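Protein (thiaminase I) (Bacillus subtilis, PDB 3THI) catalyses the breakdown of thiamin, splitting it by transfer of its pyrimidine part to a base or other nucleophile with loss of the thiazole. Local coordinates at residues Thr2-Ile7 / Pro47-Val52; Leu70-Gln75 / Val266-Lys271; His135-Pro140 / Glu201-Tyr206; Pro142-Leu147 / Ser224-Ile229. One frame throughout, in Å; residues are numbered along the deposited sequence.

Interaction 1: residues Thr2-Ile7 / Pro47-Val52; sequences TLKVAI and PDDLDV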
loop_
_atom_site.group_PDB
_atom_site.type_symbol
_atom_site.label_atom_id
_atom_site.label_comp_id
_atom_site.label_asym_id
_atom_site.label_seq_id
_atom_site.Cartn_x
_atom_site.Cartn_y
_atom_site.Cartn_z
ATOM N N THR A 2 -27.696 12.515 2.238
ATOM C CA THR A 2 -26.640 12.302 1.268
ATOM C C THR A 2 -25.324 12.252 2.033
ATOM O O THR A 2 -25.051 13.115 2.870
ATOM C CB THR A 2 -26.579 13.447 0.212
ATOM O OG1 THR A 2 -27.784 13.435 -0.559
ATOM C CG2 THR A 2 -25.388 13.254 -0.738
ATOM N N LEU A 3 -24.534 11.212 1.788
ATOM C CA LEU A 3 -23.234 11.085 2.446
ATOM C C LEU A 3 -22.113 11.327 1.439
ATOM O O LEU A 3 -22.160 10.807 0.318
ATOM C CB LEU A 3 -23.073 9.694 3.113
ATOM C CG LEU A 3 -23.974 9.327 4.311
ATOM C CD1 LEU A 3 -23.825 7.849 4.654
ATOM C CD2 LEU A 3 -23.646 10.167 5.530
ATOM N N LYS A 4 -21.147 12.167 1.820
ATOM C CA LYS A 4 -19.989 12.448 0.975
ATOM C C LYS A 4 -18.927 11.420 1.358
ATOM O O LYS A 4 -18.524 11.314 2.528
ATOM C CB LYS A 4 -19.481 13.876 1.161
ATOM C CG LYS A 4 -20.404 14.910 0.554
ATOM C CD LYS A 4 -19.854 16.324 0.663
ATOM C CE LYS A 4 -20.848 17.321 0.067
ATOM N NZ LYS A 4 -20.448 18.749 0.211
ATOM N N VAL A 5 -18.510 10.641 0.368
ATOM C CA VAL A 5 -17.565 9.562 0.575
ATOM C C VAL A 5 -16.394 9.683 -0.360
ATOM O O VAL A 5 -16.559 10.089 -1.508
ATOM C CB VAL A 5 -18.216 8.196 0.233
ATOM C CG1 VAL A 5 -17.517 7.062 0.967
ATOM C CG2 VAL A 5 -19.696 8.217 0.511
ATOM N N ALA A 6 -15.227 9.265 0.116
ATOM C CA ALA A 6 -14.021 9.272 -0.699
ATOM C C ALA A 6 -13.325 7.920 -0.583
ATOM O O ALA A 6 -12.985 7.484 0.523
ATOM C CB ALA A 6 -13.076 10.386 -0.270
ATOM N N ILE A 7 -13.200 7.220 -1.711
ATOM C CA ILE A 7 -12.506 5.931 -1.740
ATOM C C ILE A 7 -10.995 6.193 -1.888
ATOM O O ILE A 7 -10.584 7.325 -2.173
ATOM C CB ILE A 7 -13.052 4.986 -2.871
ATOM C CG1 ILE A 7 -13.052 5.662 -4.245
ATOM C CG2 ILE A 7 -14.449 4.541 -2.534
ATOM C CD1 ILE A 7 -11.718 5.673 -4.943
ATOM N N PRO A 47 -12.010 17.028 4.948
ATOM C CA PRO A 47 -12.868 18.218 4.892
ATOM C C PRO A 47 -14.032 17.989 5.870
ATOM O O PRO A 47 -14.477 16.856 6.058
ATOM C CB PRO A 47 -13.366 18.210 3.436
ATOM C CG PRO A 47 -12.248 17.567 2.690
ATOM C CD PRO A 47 -11.877 16.418 3.614
ATOM N N ASP A 48 -14.510 19.055 6.500
ATOM C CA ASP A 48 -15.613 18.953 7.449
ATOM C C ASP A 48 -16.846 18.230 6.894
ATOM O O ASP A 48 -17.567 17.553 7.636
ATOM C CB ASP A 48 -16.032 20.351 7.924
ATOM C CG ASP A 48 -15.007 21.002 8.843
ATOM O OD1 ASP A 48 -13.806 20.646 8.791
ATOM O OD2 ASP A 48 -15.424 21.891 9.615
ATOM N N ASP A 49 -17.085 18.374 5.594
ATOM C CA ASP A 49 -18.246 17.747 4.970
ATOM C C ASP A 49 -18.015 16.385 4.304
ATOM O O ASP A 49 -18.901 15.851 3.642
ATOM C CB ASP A 49 -18.970 18.734 4.037
ATOM C CG ASP A 49 -18.068 19.329 2.966
ATOM O OD1 ASP A 49 -16.862 18.995 2.897
ATOM O OD2 ASP A 49 -18.582 20.153 2.180
ATOM N N LEU A 50 -16.816 15.838 4.472
ATOM C CA LEU A 50 -16.493 14.520 3.938
ATOM C C LEU A 50 -16.793 13.563 5.087
ATOM O O LEU A 50 -16.056 13.515 6.082
ATOM C CB LEU A 50 -15.025 14.429 3.549
ATOM C CG LEU A 50 -14.608 13.120 2.877
ATOM C CD1 LEU A 50 -15.430 12.890 1.610
ATOM C CD2 LEU A 50 -13.128 13.192 2.542
ATOM N N ASP A 51 -17.892 12.826 4.948
ATOM C CA ASP A 51 -18.359 11.901 5.975
ATOM C C ASP A 51 -17.568 10.626 6.187
ATOM O O ASP A 51 -17.326 10.237 7.321
ATOM C CB ASP A 51 -19.821 11.553 5.721
ATOM C CG ASP A 51 -20.699 12.773 5.685
ATOM O OD1 ASP A 51 -20.643 13.572 6.646
ATOM O OD2 ASP A 51 -21.422 12.943 4.680
ATOM N N VAL A 52 -17.246 9.936 5.099
ATOM C CA VAL A 52 -16.495 8.680 5.156
ATOM C C VAL A 52 -15.396 8.768 4.104
ATOM O O VAL A 52 -15.616 9.256 2.999
ATOM C CB VAL A 52 -17.402 7.454 4.872
ATOM C CG1 VAL A 52 -16.614 6.162 4.998
ATOM C CG2 VAL A 52 -18.562 7.423 5.842
#
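Two carboxylates, those of Asp51 and Asp49, meet Lys4 in different ways. Asp51 OD2 takes the backbone N of Lys4 at 3.0 Å. The amide comes in on the anti side of that oxygen, 22° out of the carboxylate plane. Leu3 crosses the same group at about a right angle, its CD2 3.7 Å from Asp51 OD2. The Asp49 carboxylate is approached over its face. Lys4 NZ forms a salt bridge there, 3.1 Å from Asp49 OD2 and 63° out of the plane. Lys4 gets there with CG turned away from its carbonyl carbon (chi1 -72°) and the rest of the chain extended. On the way its CD passes 3.2 Å from Asp49 O. With an alanine in place of Lys4, Asp49 would probably lose its charged mate and the carbon chain lying over its carbonyl.

The backbones join in parallel at Val5 and Val52, where strand 52-56 begins. Lys4 O accepts Val52 N at 3.2 Å, and more weakly Asp51 N. Ala6 N then donates to Val52 O at 2.9 Å. Val5 and Val52 lie side by side, CG1 of Val5 3.9 Å from CB of Val52. Ala6 CB meets Leu50 CD1. Thr272 OG1 holds the other carboxylate oxygen of Asp51.

Strand 2-6 is thus joined to the start of strand 52-56, and strand 33-36 also pairs with strand 2-6. This is consistent with the periplasmic-binding-protein type of fold. Leu281 and Met285 of helix 275-286 pack on Val5, and Met285 also touches Val52. Trp39, in a loop, lies against Ala6 and Leu50.

Interaction 2: residues Leu70-Gln75 / Val266-Lys271; sequences LPFGSQ and VSVNSK
Leu70 N donates to Val268 O at 2.7 Å where the short strand 69-70 runs antiparallel to the end of strand 260-269. This is the one direct backbone bond here; the second link goes through a water. That water donates to Leu70 O at 2.6 Å and accepts from Val268 N at 2.9 Å, so both polar atoms are satisfied although the backbones do not meet directly there.

Val268 carries the apolar side of the contact with its two methyls divided between two partners. CG1, anti to the backbone N (chi1 175°), lies 3.9 Å from Leu70 CD2, and these two side chains run side by side. CG2 goes to the ring of Phe72, 3.6 Å from CZ. The side chains of Phe72 and Val268 cross at about a right angle. Ser267 CA sits at the edge of the ring, near its plane.

Helix 275-286 packs over this side: Ala278 touches Val268, and Ala282 touches Phe72. Ser270 OG is held by Gly67 O. Past Val268 the chain makes an Asx turn. Asn269 ND2 reaches Leu50 O, while Asn269 OD1 accepts Lys271 N at 2.9 Å.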
loop_
_atom_site.group_PDB
_atom_site.type_symbol
_atom_site.label_atom_id
_atom_site.label_comp_id
_atom_site.label_asym_id
_atom_site.label_seq_id
_atom_site.Cartn_x
_atom_site.Cartn_y
_atom_site.Cartn_z
ATOM N N LEU A 70 -13.874 9.713 13.962
ATOM C CA LEU A 70 -14.868 9.195 14.881
ATOM C C LEU A 70 -14.484 7.737 15.136
ATOM O O LEU A 70 -14.425 6.935 14.211
ATOM C CB LEU A 70 -16.267 9.289 14.259
ATOM C CG LEU A 70 -17.412 9.055 15.247
ATOM C CD1 LEU A 70 -17.426 10.175 16.284
ATOM C CD2 LEU A 70 -18.741 8.973 14.495
ATOM N N PRO A 71 -14.209 7.379 16.403
ATOM C CA PRO A 71 -13.824 5.997 16.719
ATOM C C PRO A 71 -14.924 4.966 16.528
ATOM O O PRO A 71 -16.122 5.275 16.604
ATOM C CB PRO A 71 -13.392 6.090 18.180
ATOM C CG PRO A 71 -14.305 7.172 18.724
ATOM C CD PRO A 71 -14.273 8.210 17.621
ATOM N N PHE A 72 -14.499 3.742 16.231
ATOM C CA PHE A 72 -15.412 2.621 16.062
ATOM C C PHE A 72 -15.383 1.756 17.331
ATOM O O PHE A 72 -14.338 1.224 17.709
ATOM C CB PHE A 72 -14.992 1.744 14.878
ATOM C CG PHE A 72 -15.172 2.390 13.535
ATOM C CD1 PHE A 72 -14.219 3.272 13.043
ATOM C CD2 PHE A 72 -16.276 2.081 12.741
ATOM C CE1 PHE A 72 -14.356 3.836 11.781
ATOM C CE2 PHE A 72 -16.423 2.636 11.480
ATOM C CZ PHE A 72 -15.457 3.518 10.998
ATOM N N GLY A 73 -16.515 1.670 18.026
ATOM C CA GLY A 73 -16.579 0.814 19.196
ATOM C C GLY A 73 -16.689 -0.591 18.628
ATOM O O GLY A 73 -16.975 -0.748 17.437
ATOM N N SER A 74 -16.437 -1.612 19.445
ATOM C CA SER A 74 -16.515 -2.999 18.973
ATOM C C SER A 74 -17.904 -3.297 18.397
ATOM O O SER A 74 -18.068 -4.215 17.590
ATOM C CB SER A 74 -16.176 -3.977 20.107
ATOM O OG SER A 74 -17.124 -3.868 21.152
ATOM N N GLN A 75 -18.887 -2.508 18.825
ATOM C CA GLN A 75 -20.267 -2.617 18.376
ATOM C C GLN A 75 -20.381 -2.163 16.917
ATOM O O GLN A 75 -21.131 -2.744 16.139
ATOM C CB GLN A 75 -21.167 -1.736 19.252
ATOM C CG GLN A 75 -21.182 -2.116 20.726
ATOM C CD GLN A 75 -22.064 -1.171 21.573
ATOM O OE1 GLN A 75 -22.665 -0.231 21.037
ATOM N NE2 GLN A 75 -22.138 -1.421 22.891
ATOM N N VAL A 266 -10.818 2.736 6.277
ATOM C CA VAL A 266 -12.007 3.557 6.082
ATOM C C VAL A 266 -12.329 4.185 7.434
ATOM O O VAL A 266 -12.533 3.470 8.429
ATOM C CB VAL A 266 -13.232 2.721 5.618
ATOM C CG1 VAL A 266 -14.294 3.641 5.034
ATOM C CG2 VAL A 266 -12.811 1.646 4.627
ATOM N N SER A 267 -12.332 5.518 7.473
ATOM C CA SER A 267 -12.627 6.248 8.703
ATOM C C SER A 267 -13.839 7.151 8.542
ATOM O O SER A 267 -14.285 7.404 7.428
ATOM C CB SER A 267 -11.402 7.041 9.171
ATOM O OG SER A 267 -10.361 6.145 9.519
ATOM N N VAL A 268 -14.381 7.599 9.671
ATOM C CA VAL A 268 -15.560 8.455 9.697
ATOM C C VAL A 268 -15.214 9.810 10.304
ATOM O O VAL A 268 -14.521 9.893 11.315
ATOM C CB VAL A 268 -16.687 7.798 10.529
ATOM C CG1 VAL A 268 -17.864 8.734 10.670
ATOM C CG2 VAL A 268 -17.106 6.482 9.897
ATOM N N ASN A 269 -15.701 10.868 9.673
ATOM C CA ASN A 269 -15.458 12.224 10.137
ATOM C C ASN A 269 -16.127 12.442 11.489
ATOM O O ASN A 269 -17.288 12.102 11.665
ATOM C CB ASN A 269 -16.022 13.213 9.120
ATOM C CG ASN A 269 -15.397 14.583 9.232
ATOM O OD1 ASN A 269 -15.247 15.122 10.329
ATOM N ND2 ASN A 269 -15.015 15.148 8.098
ATOM N N SER A 270 -15.405 13.028 12.441
ATOM C CA SER A 270 -15.983 13.281 13.761
ATOM C C SER A 270 -17.107 14.296 13.676
ATOM O O SER A 270 -17.963 14.347 14.549
ATOM C CB SER A 270 -14.921 13.767 14.761
ATOM O OG SER A 270 -14.383 15.021 14.387
ATOM N N LYS A 271 -17.106 15.086 12.609
ATOM C CA LYS A 271 -18.116 16.113 12.409
ATOM C C LYS A 271 -19.325 15.638 11.611
ATOM O O LYS A 271 -20.271 16.398 11.420
ATOM C CB LYS A 271 -17.497 17.336 11.728
ATOM C CG LYS A 271 -16.261 17.893 12.430
ATOM C CD LYS A 271 -16.537 18.302 13.887
ATOM C CE LYS A 271 -15.287 18.900 14.563
ATOM N NZ LYS A 271 -14.769 20.111 13.845
HETATM O O HOH W 1 -12.861 6.898 12.086
#

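Interaction 3: residues His135-Pro140 / Glu201-Tyr206; sequences HSEQIP and EKPSQY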
loop_
_atom_site.group_PDB
_atom_site.type_symbol
_atom_site.label_atom_id
_atom_site.label_comp_id
_atom_site.label_asym_id
_atom_site.label_seq_id
_atom_site.Cartn_x
_atom_site.Cartn_y
_atom_site.Cartn_z
ATOM N N HIS A 135 23.967 -0.486 -15.289
ATOM C CA HIS A 135 25.052 0.086 -16.066
ATOM C C HIS A 135 24.474 0.958 -17.160
ATOM O O HIS A 135 25.117 1.199 -18.180
ATOM C CB HIS A 135 25.915 -1.023 -16.663
ATOM C CG HIS A 135 26.708 -1.774 -15.643
ATOM N ND1 HIS A 135 26.561 -3.128 -15.436
ATOM C CD2 HIS A 135 27.644 -1.355 -14.755
ATOM C CE1 HIS A 135 27.370 -3.512 -14.463
ATOM N NE2 HIS A 135 28.038 -2.456 -14.033
ATOM N N SER A 136 23.248 1.427 -16.944
ATOM C CA SER A 136 22.580 2.277 -17.918
ATOM C C SER A 136 21.525 3.135 -17.255
ATOM O O SER A 136 20.818 2.679 -16.361
ATOM C CB SER A 136 21.924 1.437 -19.008
ATOM O OG SER A 136 21.415 2.292 -20.018
ATOM N N GLU A 137 21.408 4.370 -17.714
ATOM C CA GLU A 137 20.432 5.297 -17.162
ATOM C C GLU A 137 19.172 5.383 -18.009
ATOM O O GLU A 137 18.253 6.121 -17.683
ATOM C CB GLU A 137 21.058 6.682 -17.017
ATOM C CG GLU A 137 21.912 6.829 -15.777
ATOM C CD GLU A 137 21.101 6.739 -14.504
ATOM O OE1 GLU A 137 20.475 7.745 -14.138
ATOM O OE2 GLU A 137 21.086 5.671 -13.864
ATOM N N GLN A 138 19.131 4.606 -19.085
ATOM C CA GLN A 138 18.004 4.600 -20.005
ATOM C C GLN A 138 16.709 4.165 -19.329
ATOM O O GLN A 138 16.720 3.344 -18.410
ATOM C CB GLN A 138 18.311 3.683 -21.182
ATOM C CG GLN A 138 18.486 2.225 -20.808
ATOM C CD GLN A 138 18.990 1.390 -21.963
ATOM O OE1 GLN A 138 18.218 0.947 -22.817
ATOM N NE2 GLN A 138 20.289 1.169 -21.996
ATOM N N ILE A 139 15.597 4.725 -19.790
ATOM C CA ILE A 139 14.281 4.412 -19.248
ATOM C C ILE A 139 13.435 3.776 -20.364
ATOM O O ILE A 139 13.055 4.444 -21.324
ATOM C CB ILE A 139 13.578 5.705 -18.744
ATOM C CG1 ILE A 139 14.501 6.510 -17.821
ATOM C CG2 ILE A 139 12.307 5.364 -17.992
ATOM C CD1 ILE A 139 14.019 7.912 -17.593
ATOM N N PRO A 140 13.053 2.499 -20.210
ATOM C CA PRO A 140 13.330 1.602 -19.086
ATOM C C PRO A 140 14.657 0.866 -19.236
ATOM O O PRO A 140 15.346 1.028 -20.235
ATOM C CB PRO A 140 12.165 0.624 -19.168
ATOM C CG PRO A 140 12.035 0.434 -20.645
ATOM C CD PRO A 140 12.142 1.849 -21.175
ATOM N N GLU A 201 19.685 5.657 -11.413
ATOM C CA GLU A 201 19.156 6.884 -10.828
ATOM C C GLU A 201 17.904 7.400 -11.523
ATOM O O GLU A 201 16.865 7.561 -10.893
ATOM C CB GLU A 201 20.235 7.973 -10.805
ATOM C CG GLU A 201 19.820 9.255 -10.082
ATOM C CD GLU A 201 20.952 10.263 -9.972
ATOM O OE1 GLU A 201 22.103 9.920 -10.320
ATOM O OE2 GLU A 201 20.697 11.409 -9.540
ATOM N N LYS A 202 18.020 7.682 -12.817
ATOM C CA LYS A 202 16.897 8.196 -13.585
ATOM C C LYS A 202 15.752 7.203 -13.656
ATOM O O LYS A 202 14.600 7.587 -13.487
ATOM C CB LYS A 202 17.328 8.627 -14.991
ATOM C CG LYS A 202 18.066 9.953 -15.030
ATOM C CD LYS A 202 18.486 10.297 -16.454
ATOM C CE LYS A 202 18.748 11.789 -16.613
ATOM N NZ LYS A 202 17.484 12.587 -16.504
ATOM N N PRO A 203 16.045 5.917 -13.941
ATOM C CA PRO A 203 14.938 4.963 -14.000
ATOM C C PRO A 203 14.185 4.881 -12.673
ATOM O O PRO A 203 12.958 4.864 -12.670
ATOM C CB PRO A 203 15.641 3.657 -14.354
ATOM C CG PRO A 203 16.764 4.125 -15.226
ATOM C CD PRO A 203 17.284 5.305 -14.456
ATOM N N SER A 204 14.911 4.888 -11.552
ATOM C CA SER A 204 14.273 4.821 -10.240
ATOM C C SER A 204 13.509 6.094 -9.895
ATOM O O SER A 204 12.538 6.046 -9.144
ATOM C CB SER A 204 15.294 4.540 -9.139
ATOM O OG SER A 204 16.017 5.713 -8.798
ATOM N N GLN A 205 13.925 7.222 -10.472
ATOM C CA GLN A 205 13.289 8.511 -10.199
ATOM C C GLN A 205 12.256 8.950 -11.221
ATOM O O GLN A 205 11.598 9.976 -11.053
ATOM C CB GLN A 205 14.352 9.604 -10.053
ATOM C CG GLN A 205 15.279 9.365 -8.898
ATOM C CD GLN A 205 14.514 9.121 -7.618
ATOM O OE1 GLN A 205 13.767 9.987 -7.162
ATOM N NE2 GLN A 205 14.679 7.934 -7.039
ATOM N N TYR A 206 12.098 8.150 -12.262
ATOM C CA TYR A 206 11.172 8.452 -13.333
ATOM C C TYR A 206 9.708 8.554 -12.917
ATOM O O TYR A 206 9.204 7.740 -12.147
ATOM C CB TYR A 206 11.321 7.417 -14.447
ATOM C CG TYR A 206 10.392 7.650 -15.602
ATOM C CD1 TYR A 206 10.648 8.652 -16.533
ATOM C CD2 TYR A 206 9.256 6.863 -15.771
ATOM C CE1 TYR A 206 9.797 8.861 -17.607
ATOM C CE2 TYR A 206 8.401 7.065 -16.837
ATOM C CZ TYR A 206 8.677 8.061 -17.750
ATOM O OH TYR A 206 7.832 8.245 -18.810
#
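Glu137 brings its carboxylate to the first amides of helix 201-205. OE1 accepts Lys202 N at 2.8 Å, nearly straight (165°). The donor lies on the syn side of OE1, somewhat out of the carboxylate plane. OE2 accepts Glu201 N at the same length, but this bond is bent and weak. A bend at chi2 (-66°) folds the carboxylate back toward the helix. The start of the helix would probably help to stabilise the negative charge. Glu201 OE1, 4.7 Å from Glu137 OE1, may work against it. Shortened to an alanine, this position is likely to leave the N-H groups of Glu201 and Lys202 without these acceptors.

The next residue, Pro203, has no N-H to offer. Its ring packs against backbone carbonyls instead, with CG 3.3 Å from Gln138 O. Inside the helix, Glu201 O accepts two donors from the same face of its plane: Gln205 N and, at 2.9 Å, Ser204 OG. Ser204 OG in turn accepts Gln205 NE2, which also donates to Met151 O.

Ile139 completes the contact without polar atoms. Its CG2 lies over a face of the Tyr206 ring as a CH-pi contact, 4.0 Å from the centroid. Its CD1 reaches Tyr206 CD1 at 3.6 Å. Its CG1 touches Pro203.

The contact is at the surface. It joins the loop between helix 124-131 and strand 147-149 to helix 201-205. Helix 215-222 lies next to both. Its Trp219 meets the Tyr206 ring and touches Ile139 and Pro140, and its Arg216 NH2 bonds Pro203 O and Tyr206 O.

Interaction 4: residues Pro142-Leu147 / Ser224-Ile229; sequences PQNKGL and SGRAFI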
loop_
_atom_site.group_PDB
_atom_site.type_symbol
_atom_site.label_atom_id
_atom_site.label_comp_id
_atom_site.label_asym_id
_atom_site.label_seq_id
_atom_site.Cartn_x
_atom_site.Cartn_y
_atom_site.Cartn_z
ATOM N N PRO A 142 17.510 -2.093 -19.837
ATOM C CA PRO A 142 17.558 -3.000 -20.980
ATOM C C PRO A 142 16.840 -4.293 -20.626
ATOM O O PRO A 142 16.631 -4.609 -19.448
ATOM C CB PRO A 142 19.063 -3.257 -21.155
ATOM C CG PRO A 142 19.690 -2.021 -20.622
ATOM C CD PRO A 142 18.873 -1.774 -19.373
ATOM N N GLN A 143 16.472 -5.033 -21.660
ATOM C CA GLN A 143 15.800 -6.310 -21.514
ATOM C C GLN A 143 16.565 -7.223 -20.551
ATOM O O GLN A 143 17.785 -7.353 -20.650
ATOM C CB GLN A 143 15.699 -6.958 -22.896
ATOM C CG GLN A 143 15.114 -8.350 -22.904
ATOM C CD GLN A 143 14.383 -8.630 -24.185
ATOM O OE1 GLN A 143 13.253 -8.176 -24.372
ATOM N NE2 GLN A 143 15.030 -9.348 -25.092
ATOM N N ASN A 144 15.844 -7.808 -19.595
ATOM C CA ASN A 144 16.419 -8.722 -18.604
ATOM C C ASN A 144 17.678 -8.220 -17.864
ATOM O O ASN A 144 18.530 -9.006 -17.457
ATOM C CB ASN A 144 16.689 -10.086 -19.258
ATOM C CG ASN A 144 16.760 -11.210 -18.250
ATOM O OD1 ASN A 144 16.140 -11.143 -17.189
ATOM N ND2 ASN A 144 17.505 -12.258 -18.577
ATOM N N LYS A 145 17.784 -6.910 -17.672
ATOM C CA LYS A 145 18.935 -6.335 -16.982
ATOM C C LYS A 145 18.542 -5.325 -15.919
ATOM O O LYS A 145 17.810 -4.375 -16.186
ATOM C CB LYS A 145 19.886 -5.659 -17.980
ATOM C CG LYS A 145 20.802 -6.606 -18.723
ATOM C CD LYS A 145 21.614 -5.860 -19.779
ATOM C CE LYS A 145 22.476 -4.745 -19.188
ATOM N NZ LYS A 145 23.046 -3.853 -20.256
ATOM N N GLY A 146 19.004 -5.563 -14.699
ATOM C CA GLY A 146 18.739 -4.645 -13.615
ATOM C C GLY A 146 17.435 -4.757 -12.864
ATOM O O GLY A 146 16.621 -5.663 -13.082
ATOM N N LEU A 147 17.266 -3.807 -11.950
ATOM C CA LEU A 147 16.093 -3.706 -11.104
ATOM C C LEU A 147 15.146 -2.607 -11.539
ATOM O O LEU A 147 15.569 -1.502 -11.872
ATOM C CB LEU A 147 16.512 -3.419 -9.657
ATOM C CG LEU A 147 15.370 -3.097 -8.684
ATOM C CD1 LEU A 147 14.526 -4.341 -8.446
ATOM C CD2 LEU A 147 15.923 -2.554 -7.379
ATOM N N SER A 224 11.592 -5.711 -19.996
ATOM C CA SER A 224 12.563 -4.791 -19.421
ATOM C C SER A 224 12.914 -5.207 -18.000
ATOM O O SER A 224 12.027 -5.615 -17.233
ATOM C CB SER A 224 11.989 -3.375 -19.412
ATOM O OG SER A 224 12.861 -2.466 -18.771
ATOM N N GLY A 225 14.206 -5.124 -17.675
ATOM C CA GLY A 225 14.695 -5.470 -16.349
ATOM C C GLY A 225 14.770 -6.960 -16.049
ATOM O O GLY A 225 14.248 -7.781 -16.806
ATOM N N ARG A 226 15.486 -7.325 -14.991
ATOM C CA ARG A 226 15.562 -8.729 -14.609
ATOM C C ARG A 226 14.709 -8.977 -13.377
ATOM O O ARG A 226 14.155 -10.059 -13.190
ATOM C CB ARG A 226 16.988 -9.164 -14.317
ATOM C CG ARG A 226 17.033 -10.625 -13.939
ATOM C CD ARG A 226 18.409 -11.180 -14.037
ATOM N NE ARG A 226 18.451 -12.548 -13.558
ATOM C CZ ARG A 226 19.560 -13.135 -13.132
ATOM N NH1 ARG A 226 20.707 -12.469 -13.124
ATOM N NH2 ARG A 226 19.525 -14.391 -12.720
ATOM N N ALA A 227 14.640 -7.969 -12.515
ATOM C CA ALA A 227 13.859 -8.064 -11.295
ATOM C C ALA A 227 13.031 -6.798 -11.201
ATOM O O ALA A 227 13.394 -5.774 -11.782
ATOM C CB ALA A 227 14.776 -8.203 -10.084
ATOM N N PHE A 228 11.887 -6.893 -10.531
ATOM C CA PHE A 228 10.992 -5.753 -10.345
ATOM C C PHE A 228 10.440 -5.773 -8.927
ATOM O O PHE A 228 9.924 -6.794 -8.464
ATOM C CB PHE A 228 9.838 -5.796 -11.367
ATOM C CG PHE A 228 8.659 -4.899 -11.024
ATOM C CD1 PHE A 228 8.840 -3.554 -10.705
ATOM C CD2 PHE A 228 7.366 -5.412 -11.020
ATOM C CE1 PHE A 228 7.751 -2.737 -10.384
ATOM C CE2 PHE A 228 6.275 -4.610 -10.705
ATOM C CZ PHE A 228 6.469 -3.265 -10.385
ATOM N N ILE A 229 10.647 -4.676 -8.208
ATOM C CA ILE A 229 10.115 -4.557 -6.858
ATOM C C ILE A 229 8.986 -3.552 -6.970
ATOM O O ILE A 229 9.196 -2.399 -7.350
ATOM C CB ILE A 229 11.171 -4.079 -5.834
ATOM C CG1 ILE A 229 12.231 -5.170 -5.637
ATOM C CG2 ILE A 229 10.488 -3.714 -4.499
ATOM C CD1 ILE A 229 13.405 -4.765 -4.762
#
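Arg226 passes its aliphatic chain across Asn144 at a slant. Its CB is 3.5 Å from Asn144 O. CG, anti to the backbone N (chi1 -179°), lies 3.4 Å from Asn144 OD1, and CD is still 3.9 Å from that oxygen. The chain stays extended to NE, which leaves Asn144 and forms a salt bridge with Asp115. At the tip the guanidinium plane is turned 67° from the Asn144 amide.

The backbones carry the polar part. Pro142 O accepts Lys145 N, closing a type II turn, and Gly225 N at 3.0 Å from the opposite face of its plane. Gly146 O takes two successive amides, Arg226 N at 2.8 Å and Ala227 N at 3.1 Å. Gly146 has a positive phi (84°), and a CB there would press on the Lys145 carbonyl. From here strand 147-149 runs parallel to strand 227-231. Leu147 CD1 packs on Ile229 CG1 at 3.7 Å, and Leu195 of helix 186-199 touches both residues.

Two carbonyls thus share four N-H groups, three of them bonded across the contact. This corner is therefore held mainly by backbone bonds, with an apolar pair at one end and the arginine charge paired with an outside aspartate.

Overall arrangement
From the N terminus, interaction 1 closes first, bringing the chain at 47-52 back to strand 2-6. Interaction 2 opens at 70-75 and closes only at 266-271, so its long loop encloses interactions 3 and 4. These two cross: 135-140 and 142-147 come in succession, then 201-206 and 224-229. They tie one loop to helix 201-205 and to strand 227-231, all within the thiaminase-1 domain, and touch at Pro140 and Ser224. Interactions 1 and 2 also touch, where Asn269 meets the 47-52 segment. The two pairs are far apart: the centres of interactions 2 and 4 are about 44 Å from each other, on opposite sides of the chain's centre.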